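Local coordinates for esterase (uncultured bacterium FLS12, PDB 4RGY), which hydrolyses ester bonds as a low-temperature-active alkaline esterase of the alpha/beta-hydrolase superfamily, at residues Asp54-Trp59 against Met78-Arg83. Residues are numbered along the deposited sequence; the frame is centred on the assembly and turned at random.
Sequences DDHTIW and MPAVHR
H56 packs against M78, P79 and A80 where, in this alpha/beta-hydrolase fold, the loop leaving strand 45-49 crosses the C-terminal end of the neighbouring parallel strand 75-79. At the start of that loop the link is water: one molecule donates to D54 O at 2.9 Å and accepts from H82 N. D55 illustrates how one carboxylate oxygen can serve a turn twice. The side chain caps the turn leading into helix 58-62, with T57 N reaching OD1 from well above the carboxylate plane and T57 OG1 donating to it at 2.7 Å on the syn side; the two bonds hold the carboxylate against the turn. H56, within the type I turn from D55 to I58, makes the closest approach, its CB 3.2 Å from M78 O. Chi1 of 60° sets CG between the backbone N and the carbonyl carbon, and chi2 of -70° turns the ring to bring ND1 4.0 Å from A80 CB, which lies oblique to it, while T57 CG2 lies over one face, towards the rim. The same A80 methyl lies 3.9 Å from H56 N, a buried amide that finds no hydrogen-bond partner. The W59 indole leads on to W247, which it meets edge-to-face, and NE1 donates to L49 O; what remains for the strand is W59 CB, resting 3.8 Å from M78 SD.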
ATOM      1  N   ASP A  54       2.971   6.677 -16.761  1.00 11.36           N
ATOM      2  CA  ASP A  54       3.350   6.388 -15.380  1.00 12.05           C
ATOM      3  C   ASP A  54       2.246   6.758 -14.400  1.00 11.86           C
ATOM      4  O   ASP A  54       1.286   7.458 -14.750  1.00 12.99           O
ATOM      5  CB  ASP A  54       4.591   7.189 -14.989  1.00 11.12           C
ATOM      6  CG  ASP A  54       5.826   6.807 -15.770  1.00 13.06           C
ATOM      7  OD1 ASP A  54       5.955   5.637 -16.188  1.00 14.45           O
ATOM      8  OD2 ASP A  54       6.703   7.686 -15.951  1.00 13.78           O
ATOM      9  N   ASP A  55       2.417   6.298 -13.159  1.00 11.58           N
ATOM     10  CA  ASP A  55       1.588   6.762 -12.049  1.00 12.21           C
ATOM     11  C   ASP A  55       2.470   7.311 -10.916  1.00 12.19           C
ATOM     12  O   ASP A  55       3.679   7.550 -11.114  1.00 12.67           O
ATOM     13  CB  ASP A  55       0.631   5.661 -11.560  1.00 13.05           C
ATOM     14  CG  ASP A  55       1.362   4.455 -10.968  1.00 14.74           C
ATOM     15  OD1 ASP A  55       2.587   4.517 -10.757  1.00 13.33           O
ATOM     16  OD2 ASP A  55       0.706   3.428 -10.719  1.00 15.95           O
ATOM     17  N   HIS A  56       1.879   7.496  -9.743  1.00 13.66           N
ATOM     18  CA  HIS A  56       2.548   8.097  -8.589  1.00 11.90           C
ATOM     19  C   HIS A  56       3.568   7.174  -7.927  1.00 14.29           C
ATOM     20  O   HIS A  56       4.189   7.562  -6.941  1.00 14.50           O
ATOM     21  CB  HIS A  56       1.478   8.413  -7.544  1.00 12.82           C
ATOM     22  CG  HIS A  56       0.733   7.198  -7.100  1.00 10.98           C
ATOM     23  ND1 HIS A  56      -0.149   6.532  -7.924  1.00 13.96           N
ATOM     24  CD2 HIS A  56       0.799   6.478  -5.955  1.00 12.84           C
ATOM     25  CE1 HIS A  56      -0.620   5.471  -7.295  1.00 13.66           C
ATOM     26  NE2 HIS A  56      -0.065   5.417  -6.098  1.00 14.53           N
ATOM     27  N   THR A  57       3.716   5.952  -8.431  1.00 11.52           N
ATOM     28  CA  THR A  57       4.608   4.970  -7.804  1.00 13.20           C
ATOM     29  C   THR A  57       5.950   4.803  -8.524  1.00 11.92           C
ATOM     30  O   THR A  57       6.870   4.179  -7.993  1.00 13.24           O
ATOM     31  CB  THR A  57       3.976   3.554  -7.726  1.00 12.38           C
ATOM     32  OG1 THR A  57       3.956   2.960  -9.027  1.00 14.17           O
ATOM     33  CG2 THR A  57       2.561   3.581  -7.132  1.00 13.05           C
ATOM     34  N   ILE A  58       6.042   5.308  -9.747  1.00 11.31           N
ATOM     35  CA  ILE A  58       7.191   4.980 -10.586  1.00 11.78           C
ATOM     36  C   ILE A  58       8.518   5.541 -10.087  1.00 11.16           C
ATOM     37  O   ILE A  58       9.545   4.851 -10.156  1.00 12.33           O
ATOM     38  CB  ILE A  58       6.940   5.387 -12.062  1.00 12.30           C
ATOM     39  CG1 ILE A  58       7.964   4.737 -12.988  1.00 14.71           C
ATOM     40  CG2 ILE A  58       6.940   6.905 -12.246  1.00 20.42           C
ATOM     41  CD1 ILE A  58       7.609   3.318 -13.351  1.00 23.21           C
ATOM     42  N   TRP A  59       8.524   6.770  -9.574  1.00 11.67           N
ATOM     43  CA  TRP A  59       9.773   7.339  -9.082  1.00 12.44           C
ATOM     44  C   TRP A  59      10.343   6.499  -7.935  1.00 12.59           C
ATOM     45  O   TRP A  59      11.541   6.223  -7.897  1.00 12.82           O
ATOM     46  CB  TRP A  59       9.598   8.799  -8.646  1.00 10.61           C
ATOM     47  CG  TRP A  59       9.774   9.794  -9.767  1.00 11.72           C
ATOM     48  CD1 TRP A  59       8.798  10.422 -10.472  1.00 12.39           C
ATOM     49  CD2 TRP A  59      11.021  10.265 -10.298  1.00 11.70           C
ATOM     50  NE1 TRP A  59       9.354  11.258 -11.418  1.00 12.78           N
ATOM     51  CE2 TRP A  59      10.719  11.173 -11.333  1.00 11.82           C
ATOM     52  CE3 TRP A  59      12.364   9.999 -10.006  1.00 12.81           C
ATOM     53  CZ2 TRP A  59      11.707  11.826 -12.069  1.00 13.78           C
ATOM     54  CZ3 TRP A  59      13.354  10.651 -10.741  1.00 12.39           C
ATOM     55  CH2 TRP A  59      13.016  11.551 -11.764  1.00 12.98           C
ATOM     56  N   MET A  78       4.841  12.959  -4.836  1.00 12.03           N
ATOM     57  CA  MET A  78       4.768  12.303  -6.133  1.00 11.27           C
ATOM     58  C   MET A  78       3.315  11.950  -6.435  1.00 12.48           C
ATOM     59  O   MET A  78       2.799  10.930  -5.977  1.00 12.26           O
ATOM     60  CB  MET A  78       5.644  11.046  -6.122  1.00 11.59           C
ATOM     61  CG  MET A  78       7.137  11.372  -6.119  1.00 12.32           C
ATOM     62  SD  MET A  78       8.191  10.105  -5.387  1.00 12.73           S
ATOM     63  CE  MET A  78       7.804  10.274  -3.637  1.00 13.73           C
ATOM     64  N   PRO A  79       2.648  12.798  -7.218  1.00 11.80           N
ATOM     65  CA  PRO A  79       1.228  12.574  -7.499  1.00 12.59           C
ATOM     66  C   PRO A  79       0.995  11.886  -8.836  1.00 11.20           C
ATOM     67  O   PRO A  79       1.968  11.591  -9.532  1.00 12.19           O
ATOM     68  CB  PRO A  79       0.702  13.982  -7.588  1.00 14.54           C
ATOM     69  CG  PRO A  79       1.836  14.765  -8.206  1.00 14.48           C
ATOM     70  CD  PRO A  79       3.106  14.115  -7.697  1.00 13.36           C
ATOM     71  N   ALA A  80      -0.269  11.612  -9.153  1.00 12.25           N
ATOM     72  CA  ALA A  80      -0.660  10.949 -10.396  1.00 12.50           C
ATOM     73  C   ALA A  80      -1.550  11.860 -11.222  1.00 12.37           C
ATOM     74  O   ALA A  80      -2.476  12.484 -10.685  1.00 14.55           O
ATOM     75  CB  ALA A  80      -1.389   9.655 -10.083  1.00 13.67           C
ATOM     76  N   VAL A  81      -1.291  11.939 -12.527  1.00 12.41           N
ATOM     77  CA  VAL A  81      -2.145  12.732 -13.412  1.00 13.55           C
ATOM     78  C   VAL A  81      -2.598  11.983 -14.660  1.00 12.32           C
ATOM     79  O   VAL A  81      -3.045  12.608 -15.635  1.00 12.68           O
ATOM     80  CB  VAL A  81      -1.483  14.056 -13.846  1.00 12.67           C
ATOM     81  CG1 VAL A  81      -1.123  14.884 -12.618  1.00 13.87           C
ATOM     82  CG2 VAL A  81      -0.246  13.786 -14.711  1.00 12.53           C
ATOM     83  N   HIS A  82      -2.474  10.659 -14.636  1.00 13.23           N
ATOM     84  CA  HIS A  82      -2.907   9.833 -15.763  1.00 12.86           C
ATOM     85  C   HIS A  82      -2.236  10.295 -17.062  1.00 11.88           C
ATOM     86  O   HIS A  82      -1.076  10.706 -17.020  1.00 13.13           O
ATOM     87  CB  HIS A  82      -4.433   9.798 -15.813  1.00 14.44           C
ATOM     88  CG  HIS A  82      -5.030   9.390 -14.504  1.00 15.97           C
ATOM     89  ND1 HIS A  82      -6.085  10.056 -13.920  1.00 19.27           N
ATOM     90  CD2 HIS A  82      -4.671   8.415 -13.634  1.00 17.93           C
ATOM     91  CE1 HIS A  82      -6.366   9.493 -12.759  1.00 18.78           C
ATOM     92  NE2 HIS A  82      -5.522   8.496 -12.562  1.00 18.91           N
ATOM     93  N   ARG A  83      -2.918  10.234 -18.203  1.00 13.37           N
ATOM     94  CA  ARG A  83      -2.289  10.598 -19.472  1.00 14.60           C
ATOM     95  C   ARG A  83      -2.734  11.995 -19.905  1.00 16.72           C
ATOM     96  O   ARG A  83      -3.179  12.203 -21.034  1.00 19.28           O
ATOM     97  CB  ARG A  83      -2.596   9.554 -20.552  1.00 15.26           C
ATOM     98  CG  ARG A  83      -2.038   8.161 -20.257  1.00 15.71           C
ATOM     99  CD  ARG A  83      -2.484   7.148 -21.312  1.00 14.85           C
ATOM    100  NE  ARG A  83      -2.063   7.567 -22.648  1.00 13.69           N
ATOM    101  CZ  ARG A  83      -0.924   7.192 -23.227  1.00 14.43           C
ATOM    102  NH1 ARG A  83      -0.097   6.353 -22.606  1.00 15.69           N
ATOM    103  NH2 ARG A  83      -0.619   7.641 -24.439  1.00 16.95           N
TER
HETATM  104  O   HOH W   1       0.599   8.556 -17.321  1.00 13.22           O
HETATM  105  O   HOH W   2      -1.234   8.310 -13.487  1.00 13.47           O